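Aromatic-ring-hydroxylating dioxygenase beta subunit (Catenulispora acidiphila, PDB 6P77) is of unknown function but belongs to the SnoaL-like branch of the NTF2 superfamily, and may be related to dioxygenase activity. Local coordinates at residues 78-83 / 93-98. Sequence-based numbering, arbitrary orientation.
Sequences TMLAID and VQADFY
The carbonyl oxygen of D96 takes the amide of A81 at 2.8 Å (D96 O to A81 N), while the CA-H of L80 approaches the same oxygen. In return D96 N donates to A81 O, and the pairs T78–Y98 and D83–Q94 repeat this reciprocal pair of hydrogen bonds. The register slips by one residue between T78 and A81, a beta bulge at M79, whose left-handed phi/psi of 67°/52° interrupts the extended run. The selenomethionine M79 has a flexible, unbranched chain that bends past the Y98 ring, meeting it obliquely with M79 CG 3.6 Å from Y98 CD2. Swung beside its backbone N (chi1 -67°), the ring of Y98 carries its hydroxyl to D23 and R74 of the second subunit. A leucine in place of Y98 would probably leave that aspartate and arginine without their shared hydroxyl partner and thin the packing against M79. On the other face sit apolar residues, L80, A95 and F97 buried and I82 less so; L80 CD1 lies 3.8 Å from A95 CB, where a small methyl makes room for it. The hairpin of strands 71-83 and 92-105 lays this apolar face on helix 2-23, through V11 and L7, while strand 108-123 pairs with the far edge of 92-105 and its R118 forms a salt bridge with D96.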
ATOM      1  N   THR A  78       0.575   4.367   1.869  1.00 33.07           N
ATOM      2  CA  THR A  78      -0.177   3.403   2.632  1.00 32.69           C
ATOM      3  C   THR A  78      -0.752   4.115   3.861  1.00 31.42           C
ATOM      4  O   THR A  78      -0.352   5.223   4.204  1.00 33.52           O
ATOM      5  CB  THR A  78       0.716   2.187   3.039  1.00 38.37           C
ATOM      6  OG1 THR A  78       1.750   2.614   3.956  1.00 36.53           O
ATOM      7  CG2 THR A  78       1.373   1.510   1.780  1.00 39.34           C
HETATM    8  N   MSE A  79      -1.714   3.459   4.509  1.00 30.29           N
HETATM    9  CA  MSE A  79      -2.230   3.828   5.819  1.00 31.80           C
HETATM   10  C   MSE A  79      -2.964   5.166   5.716  1.00 31.48           C
HETATM   11  O   MSE A  79      -2.714   6.086   6.489  1.00 32.63           O
HETATM   12  CB  MSE A  79      -1.088   3.821   6.837  1.00 33.46           C
HETATM   13  CG  MSE A  79      -0.287   2.535   6.843  1.00 41.76           C
HETATM   14 SE   MSE A  79      -1.302   0.860   7.110  1.00 53.21          SE
HETATM   15  CE  MSE A  79      -2.060   0.546   5.347  1.00 58.32           C
ATOM     16  N   LEU A  80      -3.891   5.243   4.760  1.00 27.82           N
ATOM     17  CA  LEU A  80      -4.742   6.393   4.587  1.00 31.42           C
ATOM     18  C   LEU A  80      -5.851   6.392   5.631  1.00 32.91           C
ATOM     19  O   LEU A  80      -6.553   5.399   5.794  1.00 31.27           O
ATOM     20  CB  LEU A  80      -5.353   6.409   3.184  1.00 32.68           C
ATOM     21  CG  LEU A  80      -6.334   7.556   2.863  1.00 38.44           C
ATOM     22  CD1 LEU A  80      -5.694   8.935   2.964  1.00 35.81           C
ATOM     23  CD2 LEU A  80      -6.911   7.363   1.461  1.00 39.69           C
ATOM     24  N   ALA A  81      -5.966   7.519   6.352  1.00 31.00           N
ATOM     25  CA  ALA A  81      -7.087   7.815   7.239  1.00 35.41           C
ATOM     26  C   ALA A  81      -7.585   9.200   6.877  1.00 37.97           C
ATOM     27  O   ALA A  81      -6.782  10.111   6.751  1.00 37.78           O
ATOM     28  CB  ALA A  81      -6.681   7.750   8.699  1.00 32.64           C
ATOM     29  N   ILE A  82      -8.900   9.331   6.638  1.00 39.19           N
ATOM     30  CA  ILE A  82      -9.493  10.601   6.306  1.00 42.09           C
ATOM     31  C   ILE A  82     -10.410  11.038   7.419  1.00 44.57           C
ATOM     32  O   ILE A  82     -10.855  10.201   8.223  1.00 40.97           O
ATOM     33  CB  ILE A  82     -10.210  10.601   4.932  1.00 41.47           C
ATOM     34  CG1 ILE A  82     -11.400   9.681   4.929  1.00 45.14           C
ATOM     35  CG2 ILE A  82      -9.254  10.169   3.835  1.00 38.82           C
ATOM     36  CD1 ILE A  82     -12.217   9.781   3.664  1.00 48.48           C
ATOM     37  N   ASP A  83     -10.709  12.343   7.426  1.00 52.67           N
ATOM     38  CA  ASP A  83     -11.500  13.013   8.469  1.00 67.25           C
ATOM     39  C   ASP A  83     -12.182  14.306   7.912  1.00 70.48           C
ATOM     40  O   ASP A  83     -11.732  14.889   6.913  1.00 60.32           O
ATOM     41  CB  ASP A  83     -10.534  13.375   9.610  1.00 75.06           C
ATOM     42  CG  ASP A  83     -11.125  13.172  11.002  1.00 96.11           C
ATOM     43  OD1 ASP A  83     -12.368  13.052  11.153  1.00103.72           O
ATOM     44  OD2 ASP A  83     -10.313  13.147  11.957  1.00108.99           O
ATOM     45  N   VAL A  93     -11.636  17.900   3.202  1.00 51.56           N
ATOM     46  CA  VAL A  93     -11.291  16.653   3.860  1.00 50.93           C
ATOM     47  C   VAL A  93      -9.786  16.629   4.160  1.00 45.43           C
ATOM     48  O   VAL A  93      -8.943  17.027   3.356  1.00 44.24           O
ATOM     49  CB  VAL A  93     -11.769  15.404   3.063  1.00 52.88           C
ATOM     50  CG1 VAL A  93     -11.209  15.374   1.651  1.00 56.18           C
ATOM     51  CG2 VAL A  93     -11.367  14.128   3.771  1.00 57.67           C
ATOM     52  N   GLN A  94      -9.454  16.171   5.365  1.00 43.53           N
ATOM     53  CA  GLN A  94      -8.091  15.983   5.788  1.00 43.10           C
ATOM     54  C   GLN A  94      -7.737  14.523   5.576  1.00 37.34           C
ATOM     55  O   GLN A  94      -8.524  13.654   5.843  1.00 36.27           O
ATOM     56  CB  GLN A  94      -7.972  16.374   7.237  1.00 47.05           C
ATOM     57  CG  GLN A  94      -6.671  16.018   7.888  1.00 55.68           C
ATOM     58  CD  GLN A  94      -6.640  16.521   9.304  1.00 64.66           C
ATOM     59  OE1 GLN A  94      -6.689  17.742   9.536  1.00 64.59           O
ATOM     60  NE2 GLN A  94      -6.572  15.596  10.263  1.00 58.79           N
ATOM     61  N   ALA A  95      -6.519  14.275   5.100  1.00 41.47           N
ATOM     62  CA  ALA A  95      -6.019  12.948   4.830  1.00 40.59           C
ATOM     63  C   ALA A  95      -4.636  12.777   5.468  1.00 40.58           C
ATOM     64  O   ALA A  95      -3.670  13.437   5.057  1.00 37.71           O
ATOM     65  CB  ALA A  95      -5.925  12.749   3.321  1.00 41.77           C
ATOM     66  N   ASP A  96      -4.548  11.834   6.415  1.00 35.39           N
ATOM     67  CA  ASP A  96      -3.303  11.370   7.002  1.00 33.89           C
ATOM     68  C   ASP A  96      -2.869  10.032   6.426  1.00 34.80           C
ATOM     69  O   ASP A  96      -3.673   9.124   6.264  1.00 37.47           O
ATOM     70  CB  ASP A  96      -3.457  11.240   8.506  1.00 35.49           C
ATOM     71  CG  ASP A  96      -3.455  12.560   9.187  1.00 39.81           C
ATOM     72  OD1 ASP A  96      -3.264  13.598   8.516  1.00 42.93           O
ATOM     73  OD2 ASP A  96      -3.664  12.572  10.401  1.00 48.35           O
ATOM     74  N   PHE A  97      -1.573   9.923   6.110  1.00 34.78           N
ATOM     75  CA  PHE A  97      -1.042   8.744   5.460  1.00 34.96           C
ATOM     76  C   PHE A  97       0.475   8.679   5.513  1.00 35.33           C
ATOM     77  O   PHE A  97       1.136   9.606   5.955  1.00 31.80           O
ATOM     78  CB  PHE A  97      -1.546   8.642   4.015  1.00 33.92           C
ATOM     79  CG  PHE A  97      -1.100   9.759   3.123  1.00 34.60           C
ATOM     80  CD1 PHE A  97      -1.803  10.962   3.075  1.00 36.00           C
ATOM     81  CD2 PHE A  97      -0.006   9.598   2.291  1.00 35.61           C
ATOM     82  CE1 PHE A  97      -1.383  11.982   2.245  1.00 32.72           C
ATOM     83  CE2 PHE A  97       0.412  10.621   1.454  1.00 33.35           C
ATOM     84  CZ  PHE A  97      -0.280  11.811   1.435  1.00 31.65           C
ATOM     85  N   TYR A  98       0.997   7.524   5.100  1.00 34.27           N
ATOM     86  CA  TYR A  98       2.409   7.241   5.048  1.00 32.67           C
ATOM     87  C   TYR A  98       2.881   7.189   3.594  1.00 33.03           C
ATOM     88  O   TYR A  98       2.172   6.716   2.719  1.00 30.75           O
ATOM     89  CB  TYR A  98       2.709   5.907   5.727  1.00 28.80           C
ATOM     90  CG  TYR A  98       2.509   5.801   7.240  1.00 29.58           C
ATOM     91  CD1 TYR A  98       2.419   6.912   8.079  1.00 30.61           C
ATOM     92  CD2 TYR A  98       2.471   4.555   7.835  1.00 32.42           C
ATOM     93  CE1 TYR A  98       2.255   6.766   9.457  1.00 30.74           C
ATOM     94  CE2 TYR A  98       2.345   4.402   9.198  1.00 32.17           C
ATOM     95  CZ  TYR A  98       2.218   5.502   9.995  1.00 32.45           C
ATOM     96  OH  TYR A  98       2.112   5.245  11.329  1.00 34.47           O
TER